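Long-range contact in putative cytosine/guanine deaminase (Unidentified, PDB 2PAJ), which catalyses the zinc-dependent hydrolytic deamination of pterins such as isoxanthopterin, turning 2-amino-4-hydroxypteridines into 2,4-dihydroxypteridines with release of ammonium: residues A[74-79]-A[135-140]. Sequence-based numbering, arbitrary orientation.
With ZN (zinc ion), chain B.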
ATOM      1  N   ASN A  74       2.012  -1.501  -0.224  1.00 45.23           N
ATOM      2  CA  ASN A  74       1.627  -0.129   0.068  1.00 45.28           C
ATOM      3  C   ASN A  74       0.539  -0.173   1.132  1.00 43.82           C
ATOM      4  O   ASN A  74      -0.501  -0.778   0.922  1.00 44.27           O
ATOM      5  CB  ASN A  74       1.103   0.543  -1.203  1.00 47.17           C
ATOM      6  CG  ASN A  74       0.508   1.905  -0.940  1.00 50.81           C
ATOM      7  OD1 ASN A  74       1.222   2.857  -0.644  1.00 53.57           O
ATOM      8  ND2 ASN A  74      -0.815   2.003  -1.040  1.00 52.50           N
ATOM      9  N   THR A  75       0.783   0.468   2.270  1.00 43.21           N
ATOM     10  CA  THR A  75      -0.173   0.459   3.365  1.00 41.89           C
ATOM     11  C   THR A  75      -1.033   1.706   3.564  1.00 43.69           C
ATOM     12  O   THR A  75      -1.727   1.813   4.572  1.00 45.19           O
ATOM     13  CB  THR A  75       0.522   0.143   4.695  1.00 42.58           C
ATOM     14  OG1 THR A  75       1.473   1.164   5.007  1.00 41.95           O
ATOM     15  CG2 THR A  75       1.234  -1.178   4.603  1.00 40.72           C
ATOM     16  N   HIS A  76      -0.998   2.642   2.617  1.00 43.41           N
ATOM     17  CA  HIS A  76      -1.816   3.851   2.700  1.00 42.14           C
ATOM     18  C   HIS A  76      -1.889   4.559   1.348  1.00 43.22           C
ATOM     19  O   HIS A  76      -0.879   4.719   0.677  1.00 40.28           O
ATOM     20  CB  HIS A  76      -1.282   4.796   3.770  1.00 42.31           C
ATOM     21  CG  HIS A  76      -2.157   5.988   3.998  1.00 42.62           C
ATOM     22  ND1 HIS A  76      -3.453   5.884   4.446  1.00 45.01           N
ATOM     23  CD2 HIS A  76      -1.940   7.305   3.780  1.00 43.38           C
ATOM     24  CE1 HIS A  76      -4.000   7.085   4.488  1.00 44.69           C
ATOM     25  NE2 HIS A  76      -3.103   7.966   4.088  1.00 43.35           N
ATOM     26  N   HIS A  77      -3.092   4.988   0.965  1.00 44.38           N
ATOM     27  CA  HIS A  77      -3.321   5.625  -0.331  1.00 45.34           C
ATOM     28  C   HIS A  77      -4.681   6.328  -0.388  1.00 45.91           C
ATOM     29  O   HIS A  77      -5.491   6.205   0.521  1.00 47.03           O
ATOM     30  CB  HIS A  77      -3.298   4.547  -1.417  1.00 44.83           C
ATOM     31  CG  HIS A  77      -2.850   5.034  -2.762  1.00 47.06           C
ATOM     32  ND1 HIS A  77      -3.086   6.315  -3.215  1.00 47.08           N
ATOM     33  CD2 HIS A  77      -2.216   4.391  -3.772  1.00 47.32           C
ATOM     34  CE1 HIS A  77      -2.620   6.438  -4.445  1.00 47.93           C
ATOM     35  NE2 HIS A  77      -2.089   5.285  -4.806  1.00 48.38           N
ATOM     36  N   HIS A  78      -4.913   7.064  -1.471  1.00 45.77           N
ATOM     37  CA  HIS A  78      -6.175   7.763  -1.725  1.00 45.80           C
ATOM     38  C   HIS A  78      -6.330   7.794  -3.246  1.00 45.62           C
ATOM     39  O   HIS A  78      -6.288   8.854  -3.855  1.00 46.32           O
ATOM     40  CB  HIS A  78      -6.144   9.198  -1.186  1.00 45.49           C
ATOM     41  CG  HIS A  78      -5.902   9.294   0.287  1.00 46.15           C
ATOM     42  ND1 HIS A  78      -6.670   8.627   1.215  1.00 45.67           N
ATOM     43  CD2 HIS A  78      -4.972   9.980   0.992  1.00 47.65           C
ATOM     44  CE1 HIS A  78      -6.225   8.894   2.428  1.00 45.47           C
ATOM     45  NE2 HIS A  78      -5.194   9.712   2.321  1.00 48.10           N
ATOM     46  N   LEU A  79      -6.517   6.620  -3.844  1.00 45.43           N
ATOM     47  CA  LEU A  79      -6.628   6.475  -5.296  1.00 45.73           C
ATOM     48  C   LEU A  79      -7.506   7.430  -6.098  1.00 46.29           C
ATOM     49  O   LEU A  79      -7.256   7.633  -7.283  1.00 47.70           O
ATOM     50  CB  LEU A  79      -7.025   5.034  -5.673  1.00 44.36           C
ATOM     51  CG  LEU A  79      -5.997   3.909  -5.907  1.00 44.91           C
ATOM     52  CD1 LEU A  79      -4.753   4.460  -6.587  1.00 42.03           C
ATOM     53  CD2 LEU A  79      -5.623   3.266  -4.600  1.00 45.70           C
ATOM     54  N   ALA A 135      -3.079  -0.868  -0.653  1.00 53.04           N
ATOM     55  CA  ALA A 135      -4.079  -0.590   0.359  1.00 53.70           C
ATOM     56  C   ALA A 135      -4.552   0.830   0.091  1.00 55.06           C
ATOM     57  O   ALA A 135      -3.748   1.763   0.074  1.00 55.65           O
ATOM     58  CB  ALA A 135      -3.480  -0.698   1.762  1.00 50.45           C
ATOM     59  N   ASP A 136      -5.848   0.991  -0.164  1.00 55.73           N
ATOM     60  CA  ASP A 136      -6.383   2.316  -0.413  1.00 55.81           C
ATOM     61  C   ASP A 136      -7.297   2.777   0.716  1.00 54.88           C
ATOM     62  O   ASP A 136      -8.172   2.036   1.159  1.00 53.99           O
ATOM     63  CB  ASP A 136      -7.139   2.357  -1.741  1.00 56.24           C
ATOM     64  CG  ASP A 136      -7.739   3.729  -2.021  1.00 58.73           C
ATOM     65  OD1 ASP A 136      -6.979   4.724  -2.067  1.00 56.26           O
ATOM     66  OD2 ASP A 136      -8.974   3.822  -2.183  1.00 61.07           O
ATOM     67  N   HIS A 137      -7.056   3.999   1.189  1.00 54.87           N
ATOM     68  CA  HIS A 137      -7.855   4.604   2.249  1.00 54.28           C
ATOM     69  C   HIS A 137      -8.930   5.369   1.494  1.00 53.66           C
ATOM     70  O   HIS A 137      -8.846   6.583   1.308  1.00 52.22           O
ATOM     71  CB  HIS A 137      -7.006   5.561   3.097  1.00 53.08           C
ATOM     72  CG  HIS A 137      -7.684   6.015   4.354  1.00 51.95           C
ATOM     73  ND1 HIS A 137      -7.122   6.932   5.215  1.00 52.56           N
ATOM     74  CD2 HIS A 137      -8.873   5.670   4.901  1.00 51.39           C
ATOM     75  CE1 HIS A 137      -7.932   7.134   6.237  1.00 49.44           C
ATOM     76  NE2 HIS A 137      -9.001   6.379   6.070  1.00 51.29           N
ATOM     77  N   ASN A 138      -9.928   4.626   1.029  1.00 54.89           N
ATOM     78  CA  ASN A 138     -11.029   5.186   0.264  1.00 55.75           C
ATOM     79  C   ASN A 138     -12.046   5.861   1.171  1.00 56.20           C
ATOM     80  O   ASN A 138     -12.481   5.290   2.173  1.00 55.83           O
ATOM     81  CB  ASN A 138     -11.693   4.085  -0.572  1.00 55.86           C
ATOM     82  CG  ASN A 138     -12.842   4.603  -1.418  1.00 56.94           C
ATOM     83  OD1 ASN A 138     -12.874   5.781  -1.786  1.00 57.43           O
ATOM     84  ND2 ASN A 138     -13.776   3.718  -1.757  1.00 56.40           N
ATOM     85  N   TYR A 139     -12.403   7.098   0.840  1.00 57.56           N
ATOM     86  CA  TYR A 139     -13.377   7.796   1.651  1.00 58.65           C
ATOM     87  C   TYR A 139     -14.432   8.523   0.852  1.00 59.66           C
ATOM     88  O   TYR A 139     -15.126   9.418   1.360  1.00 60.55           O
ATOM     89  CB  TYR A 139     -12.706   8.715   2.676  1.00 58.05           C
ATOM     90  CG  TYR A 139     -11.810   9.786   2.129  1.00 58.49           C
ATOM     91  CD1 TYR A 139     -12.332  10.879   1.440  1.00 57.59           C
ATOM     92  CD2 TYR A 139     -10.445   9.748   2.384  1.00 59.38           C
ATOM     93  CE1 TYR A 139     -11.525  11.910   1.030  1.00 58.79           C
ATOM     94  CE2 TYR A 139      -9.619  10.767   1.981  1.00 60.91           C
ATOM     95  CZ  TYR A 139     -10.163  11.849   1.305  1.00 60.37           C
ATOM     96  OH  TYR A 139      -9.346  12.869   0.902  1.00 62.45           O
ATOM     97  N   VAL A 140     -14.575   8.125  -0.404  1.00 59.74           N
ATOM     98  CA  VAL A 140     -15.639   8.710  -1.188  1.00 61.50           C
ATOM     99  C   VAL A 140     -16.858   7.797  -0.960  1.00 61.49           C
ATOM    100  O   VAL A 140     -16.977   6.697  -1.515  1.00 60.07           O
ATOM    101  CB  VAL A 140     -15.274   8.841  -2.694  1.00 61.97           C
ATOM    102  CG1 VAL A 140     -13.767   8.966  -2.839  1.00 63.46           C
ATOM    103  CG2 VAL A 140     -15.824   7.699  -3.503  1.00 60.67           C
TER
HETATM  104 ZN    ZN B 493      -3.608  10.139   3.556  1.00 46.93          ZN
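Ala135 turns its methyl group toward the backbone of Asn74 and Thr75, the CB lying nearest Asn74 O and then Thr75 CA, while its carbonyl oxygen lies against CB of His77. Asp136 reaches across with its carboxylate: CG is anti to the backbone N (chi1 179°), and OD1 accepts the amide of Leu79 at 2.6 Å from Leu79 N, the N-H entering from above the carboxylate plane. CD2 of Leu79 lies against the same carboxylate, nearest OD1 and then CB and CG. His137 is tied in twice through its backbone. Its amide N donates to His77 O at 2.8 Å, and its carbonyl O accepts the ND1-H of His78, with ND1 to O 3.0 Å and the oxygen nearly in the plane of the His78 ring. With ND1 engaged there, the other ring nitrogen of His78, NE2, is turned to the zinc ion, an arrangement consistent with the His137 carbonyl acting as a second-shell acceptor that helps to orient this ligand. The His137 ring meets that of His76 rim to rim, ND1 to CE1 at 3.2 Å, while NE2 of His137 is hydrogen-bonded to Ala218 O. Farther on, Tyr139 brings CE2 obliquely to 3.7 Å from ND1 of His78. His76 and His78 form the His-X-His motif that follows the first barrel strand in the amidohydrolase superfamily; His248 and Asp336 also bind the zinc, and His285 belongs to the same metal site. The contact thus joins the C-terminal ends of the adjacent parallel strands 67-73 and 131-136 of the TIM barrel; strand 163-168 borders the latter, helix 149-159 touches Asp136, and helix 112-127 packs against His77.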